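Putative phosphohistidine phosphatase, SixA (Nakamurella multipartita, PDB 4HBZ) probably removes phosphate from phosphohistidine, as a SixA-like member of the histidine phosphatase superfamily related to phosphoglycerate mutases. Local coordinates at residues Glu150-Thr164 against Ala174-Ala186. Sequence-based numbering, arbitrary orientation. Where two conformers were deposited one is given.
Sequences ELRHFAAGTFAVLST and AGAELQLVQHPVA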
loop_
_atom_site.group_PDB
_atom_site.type_symbol
_atom_site.label_atom_id
_atom_site.label_comp_id
_atom_site.label_asym_id
_atom_site.label_seq_id
_atom_site.Cartn_x
_atom_site.Cartn_y
_atom_site.Cartn_z
ATOM N N GLU A 150 4.147 11.737 -8.476
ATOM C CA GLU A 150 2.741 11.285 -8.579
ATOM C C GLU A 150 2.099 11.028 -7.239
ATOM O O GLU A 150 0.851 11.015 -7.125
ATOM C CB GLU A 150 2.610 9.991 -9.387
ATOM C CG GLU A 150 3.093 10.117 -10.789
ATOM C CD GLU A 150 4.550 9.735 -10.923
ATOM O OE1 GLU A 150 5.428 9.958 -10.001
ATOM O OE2 GLU A 150 4.800 9.205 -12.029
ATOM N N LEU A 151 2.898 10.819 -6.190
ATOM C CA LEU A 151 2.367 10.572 -4.860
ATOM C C LEU A 151 1.917 11.799 -4.120
ATOM O O LEU A 151 1.418 11.721 -2.979
ATOM C CB LEU A 151 3.421 9.799 -4.022
ATOM C CG LEU A 151 3.865 8.467 -4.615
ATOM C CD1 LEU A 151 5.163 8.005 -3.959
ATOM C CD2 LEU A 151 2.817 7.403 -4.448
ATOM N N ARG A 152 2.041 12.975 -4.756
ATOM C CA ARG A 152 1.717 14.202 -4.102
ATOM C C ARG A 152 0.229 14.343 -3.804
ATOM O O ARG A 152 -0.156 15.089 -2.891
ATOM C CB ARG A 152 2.201 15.372 -4.957
ATOM C CG ARG A 152 1.454 15.588 -6.291
ATOM C CD ARG A 152 2.151 16.635 -7.112
ATOM N NE ARG A 152 1.499 16.949 -8.383
ATOM C CZ ARG A 152 1.620 16.232 -9.494
ATOM N NH1 ARG A 152 2.386 15.136 -9.547
ATOM N NH2 ARG A 152 0.988 16.624 -10.595
ATOM N N HIS A 153 -0.597 13.655 -4.582
ATOM C CA HIS A 153 -2.025 13.531 -4.304
ATOM C C HIS A 153 -2.303 12.111 -3.903
ATOM O O HIS A 153 -1.934 11.167 -4.620
ATOM C CB HIS A 153 -2.816 13.894 -5.538
ATOM C CG HIS A 153 -2.705 15.341 -5.878
ATOM N ND1 HIS A 153 -2.146 15.775 -7.054
ATOM C CD2 HIS A 153 -2.986 16.462 -5.158
ATOM C CE1 HIS A 153 -2.095 17.095 -7.053
ATOM N NE2 HIS A 153 -2.581 17.540 -5.912
ATOM N N PHE A 154 -2.863 11.947 -2.712
ATOM C CA PHE A 154 -3.050 10.610 -2.176
ATOM C C PHE A 154 -4.237 10.611 -1.241
ATOM O O PHE A 154 -4.143 10.306 -0.038
ATOM C CB PHE A 154 -1.723 10.096 -1.533
ATOM C CG PHE A 154 -1.514 8.601 -1.658
ATOM C CD1 PHE A 154 -2.213 7.713 -0.871
ATOM C CD2 PHE A 154 -0.664 8.090 -2.601
ATOM C CE1 PHE A 154 -2.057 6.348 -0.991
ATOM C CE2 PHE A 154 -0.494 6.735 -2.712
ATOM C CZ PHE A 154 -1.189 5.856 -1.904
ATOM N N ALA A 155 -5.419 10.886 -1.815
ATOM C CA ALA A 155 -6.656 10.952 -1.035
ATOM C C ALA A 155 -7.076 9.588 -0.535
ATOM O O ALA A 155 -6.620 8.576 -1.030
ATOM C CB ALA A 155 -7.758 11.480 -1.949
ATOM N N ALA A 156 -7.971 9.552 0.429
ATOM C CA ALA A 156 -8.499 8.325 0.960
ATOM C C ALA A 156 -8.996 7.424 -0.176
ATOM O O ALA A 156 -9.803 7.837 -1.015
ATOM C CB ALA A 156 -9.656 8.632 1.912
ATOM N N GLY A 157 -8.514 6.185 -0.191
ATOM C CA GLY A 157 -8.866 5.205 -1.209
ATOM C C GLY A 157 -7.841 5.030 -2.305
ATOM O O GLY A 157 -7.919 4.088 -3.102
ATOM N N THR A 158 -6.856 5.942 -2.359
ATOM C CA THR A 158 -5.784 5.842 -3.364
ATOM C C THR A 158 -4.875 4.685 -3.115
ATOM O O THR A 158 -4.641 4.304 -1.983
ATOM C CB THR A 158 -4.948 7.145 -3.357
ATOM O OG1 THR A 158 -5.803 8.253 -3.613
ATOM C CG2 THR A 158 -3.842 7.180 -4.394
ATOM N N PHE A 159 -4.376 4.077 -4.172
ATOM C CA PHE A 159 -3.271 3.140 -4.002
ATOM C C PHE A 159 -2.212 3.349 -5.050
ATOM O O PHE A 159 -2.444 3.831 -6.133
ATOM C CB PHE A 159 -3.752 1.677 -3.996
ATOM C CG PHE A 159 -4.420 1.213 -5.269
ATOM C CD1 PHE A 159 -3.691 0.711 -6.338
ATOM C CD2 PHE A 159 -5.816 1.311 -5.372
ATOM C CE1 PHE A 159 -4.333 0.279 -7.486
ATOM C CE2 PHE A 159 -6.442 0.902 -6.522
ATOM C CZ PHE A 159 -5.711 0.365 -7.550
ATOM N N ALA A 160 -0.992 3.014 -4.651
ATOM C CA ALA A 160 0.206 3.005 -5.518
ATOM C C ALA A 160 0.681 1.592 -5.735
ATOM O O ALA A 160 0.612 0.751 -4.804
ATOM C CB ALA A 160 1.330 3.806 -4.870
ATOM N N VAL A 161 1.082 1.304 -6.949
ATOM C CA VAL A 161 1.598 0.010 -7.325
ATOM C C VAL A 161 3.078 0.184 -7.644
ATOM O O VAL A 161 3.452 1.026 -8.470
ATOM C CB VAL A 161 0.896 -0.563 -8.566
ATOM C CG1 VAL A 161 1.453 -1.960 -8.919
ATOM C CG2 VAL A 161 -0.619 -0.593 -8.387
ATOM N N LEU A 162 3.914 -0.575 -6.928
ATOM C CA LEU A 162 5.343 -0.519 -7.080
ATOM C C LEU A 162 5.911 -1.898 -7.370
ATOM O O LEU A 162 5.275 -2.889 -7.089
ATOM C CB LEU A 162 6.008 0.053 -5.826
ATOM C CG LEU A 162 5.482 1.403 -5.346
ATOM C CD1 LEU A 162 4.454 1.232 -4.244
ATOM C CD2 LEU A 162 6.615 2.310 -4.880
ATOM N N SER A 163 7.104 -1.931 -7.957
ATOM C CA SER A 163 7.743 -3.168 -8.319
ATOM C C SER A 163 9.173 -3.124 -7.790
ATOM O O SER A 163 9.879 -2.107 -7.916
ATOM C CB SER A 163 7.764 -3.282 -9.842
ATOM O OG SER A 163 8.316 -4.501 -10.197
ATOM N N THR A 164 9.611 -4.276 -7.271
ATOM C CA THR A 164 10.990 -4.408 -6.739
ATOM C C THR A 164 11.576 -5.728 -7.187
ATOM O O THR A 164 10.896 -6.769 -7.206
ATOM C CB THR A 164 11.059 -4.243 -5.220
ATOM O OG1 THR A 164 12.445 -4.209 -4.787
ATOM C CG2 THR A 164 10.359 -5.313 -4.471
ATOM N N ALA A 174 16.524 -1.997 -1.039
ATOM C CA ALA A 174 16.388 -2.207 -2.477
ATOM C C ALA A 174 15.530 -1.083 -3.091
ATOM O O ALA A 174 15.772 -0.658 -4.254
ATOM C CB ALA A 174 15.741 -3.539 -2.788
ATOM N N GLY A 175 14.587 -0.581 -2.313
ATOM C CA GLY A 175 13.606 0.378 -2.850
ATOM C C GLY A 175 12.629 -0.321 -3.779
ATOM O O GLY A 175 12.643 -1.573 -3.932
ATOM N N ALA A 176 11.808 0.483 -4.450
ATOM C CA ALA A 176 10.899 -0.079 -5.465
ATOM C C ALA A 176 10.580 1.038 -6.445
ATOM O O ALA A 176 10.546 2.192 -6.059
ATOM C CB ALA A 176 9.638 -0.626 -4.832
ATOM N N GLU A 177 10.278 0.658 -7.671
ATOM C CA GLU A 177 9.942 1.627 -8.709
ATOM C C GLU A 177 8.428 1.769 -8.798
ATOM O O GLU A 177 7.684 0.781 -8.748
ATOM C CB GLU A 177 10.446 1.122 -10.054
ATOM C CG GLU A 177 11.978 1.150 -10.163
ATOM C CD GLU A 177 12.397 0.826 -11.591
ATOM O OE1 GLU A 177 12.140 1.664 -12.522
ATOM O OE2 GLU A 177 12.912 -0.288 -11.788
ATOM N N LEU A 178 7.989 3.003 -8.947
ATOM C CA LEU A 178 6.564 3.284 -9.005
ATOM C C LEU A 178 6.046 2.976 -10.389
ATOM O O LEU A 178 6.564 3.551 -11.395
ATOM C CB LEU A 178 6.332 4.738 -8.662
ATOM C CG LEU A 178 4.895 5.242 -8.665
ATOM C CD1 LEU A 178 4.033 4.506 -7.631
ATOM C CD2 LEU A 178 4.898 6.709 -8.320
ATOM N N GLN A 179 5.018 2.135 -10.459
ATOM C CA GLN A 179 4.362 1.764 -11.717
ATOM C C GLN A 179 3.158 2.656 -12.023
ATOM O O GLN A 179 2.967 3.067 -13.181
ATOM C CB GLN A 179 3.953 0.275 -11.727
ATOM C CG GLN A 179 5.098 -0.709 -11.474
ATOM C CD GLN A 179 6.268 -0.453 -12.387
ATOM O OE1 GLN A 179 6.127 -0.529 -13.613
ATOM N NE2 GLN A 179 7.418 -0.100 -11.819
ATOM N N LEU A 180 2.348 2.881 -11.005
ATOM C CA LEU A 180 1.135 3.661 -11.153
ATOM C C LEU A 180 0.573 4.078 -9.830
ATOM O O LEU A 180 0.782 3.426 -8.802
ATOM C CB LEU A 180 0.101 2.931 -11.982
ATOM C CG LEU A 180 -0.402 1.633 -11.515
ATOM C CD1 LEU A 180 -1.799 1.865 -10.920
ATOM C CD2 LEU A 180 -0.529 0.649 -12.678
ATOM N N VAL A 181 -0.206 5.166 -9.877
ATOM C CA VAL A 181 -1.015 5.601 -8.762
ATOM C C VAL A 181 -2.448 5.654 -9.292
ATOM O O VAL A 181 -2.710 6.344 -10.297
ATOM C CB VAL A 181 -0.558 6.939 -8.156
ATOM C CG1 VAL A 181 -1.442 7.329 -6.962
ATOM C CG2 VAL A 181 0.920 6.905 -7.786
ATOM N N GLN A 182 -3.339 4.888 -8.650
ATOM C CA GLN A 182 -4.774 4.857 -8.980
ATOM C C GLN A 182 -5.536 5.622 -7.936
ATOM O O GLN A 182 -5.563 5.271 -6.761
ATOM C CB GLN A 182 -5.280 3.420 -9.032
ATOM C CG GLN A 182 -4.844 2.693 -10.289
ATOM C CD GLN A 182 -5.463 3.244 -11.550
ATOM O OE1 GLN A 182 -4.757 3.434 -12.547
ATOM N NE2 GLN A 182 -6.764 3.531 -11.529
ATOM N N HIS A 183 -6.175 6.689 -8.379
ATOM C CA HIS A 183 -6.927 7.565 -7.521
ATOM C C HIS A 183 -8.392 7.140 -7.400
ATOM O O HIS A 183 -8.935 6.455 -8.260
ATOM C CB HIS A 183 -6.806 9.014 -8.062
ATOM C CG HIS A 183 -5.389 9.479 -8.140
ATOM N ND1 HIS A 183 -4.780 10.139 -7.092
ATOM C CD2 HIS A 183 -4.428 9.265 -9.053
ATOM C CE1 HIS A 183 -3.530 10.375 -7.394
ATOM N NE2 HIS A 183 -3.269 9.836 -8.560
ATOM N N PRO A 184 -9.059 7.538 -6.317
ATOM C CA PRO A 184 -10.405 7.053 -6.077
ATOM C C PRO A 184 -11.366 7.614 -7.116
ATOM O O PRO A 184 -11.107 8.667 -7.723
ATOM C CB PRO A 184 -10.778 7.579 -4.705
ATOM C CG PRO A 184 -9.653 8.418 -4.263
ATOM C CD PRO A 184 -8.550 8.339 -5.200
ATOM N N VAL A 185 -12.374 6.814 -7.411
ATOM C CA VAL A 185 -13.266 7.218 -8.509
ATOM C C VAL A 185 -14.678 7.392 -8.076
ATOM O O VAL A 185 -15.535 7.810 -8.954
ATOM C CB VAL A 185 -13.184 6.263 -9.702
ATOM C CG1 VAL A 185 -11.881 6.413 -10.440
ATOM C CG2 VAL A 185 -13.490 4.810 -9.272
ATOM N N ALA A 186 -14.865 7.201 -6.764
ATOM C CA ALA A 186 -16.054 7.537 -5.985
ATOM C C ALA A 186 -15.745 8.106 -4.589
ATOM O O ALA A 186 -16.691 8.508 -3.899
ATOM C CB ALA A 186 -16.920 6.311 -5.851
ATOM O OXT ALA A 186 -14.572 8.241 -4.133
HETATM O O HOH W 1 -1.024 11.539 -8.874
HETATM O O HOH W 2 -8.002 4.040 -5.872
HETATM O O HOH W 3 12.308 -2.255 -9.962
#
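F159 CG lies between the backbone N and the carbonyl carbon (chi1 62°), which lays the ring alongside Q182 so that Q182 CB sits over one ring face, 3.7 Å from the centroid, in a CH-pi contact. T164 turns OG1 away from its own N (chi1 -173°) and donates a hydrogen bond from OG1 to G175 O at 2.8 Å, tying the far end of strand 159-164 to the first residue after helix 171-174. Between these ends the two strands run antiparallel. F159 and Q182 exchange both backbone bonds, S163 and E177 do likewise, and V161 N reaches L180 O in a nearly straight bond (2.8 Å). A classic beta bulge interrupts the pairing: Q179 and L180 both face V161, whose O takes Q179 N at 2.8 Å and L180 N only weakly. V161 CG2 packs on L180 CD1 on the F159 side of the sheet. On the other side the 3-10 turn at 150-151 and the loop after it fold back, and V181 CG1 meets T158 CG2 (3.5 Å) while V181 CG2 meets L151 CD2 (3.9 Å). One water links E150 O to H183 NE2, weakly at the histidine. These are the two antiparallel strands of the histidine phosphatase domain's mixed sheet: 177-182 forms one edge, and 159-164 joins it to strand 20-26 (A160 with L24, L162 with L22); helix 43-59 covers F159 and L180 with W55, while helix 123-138 meets F154 and L178 on the opposite face.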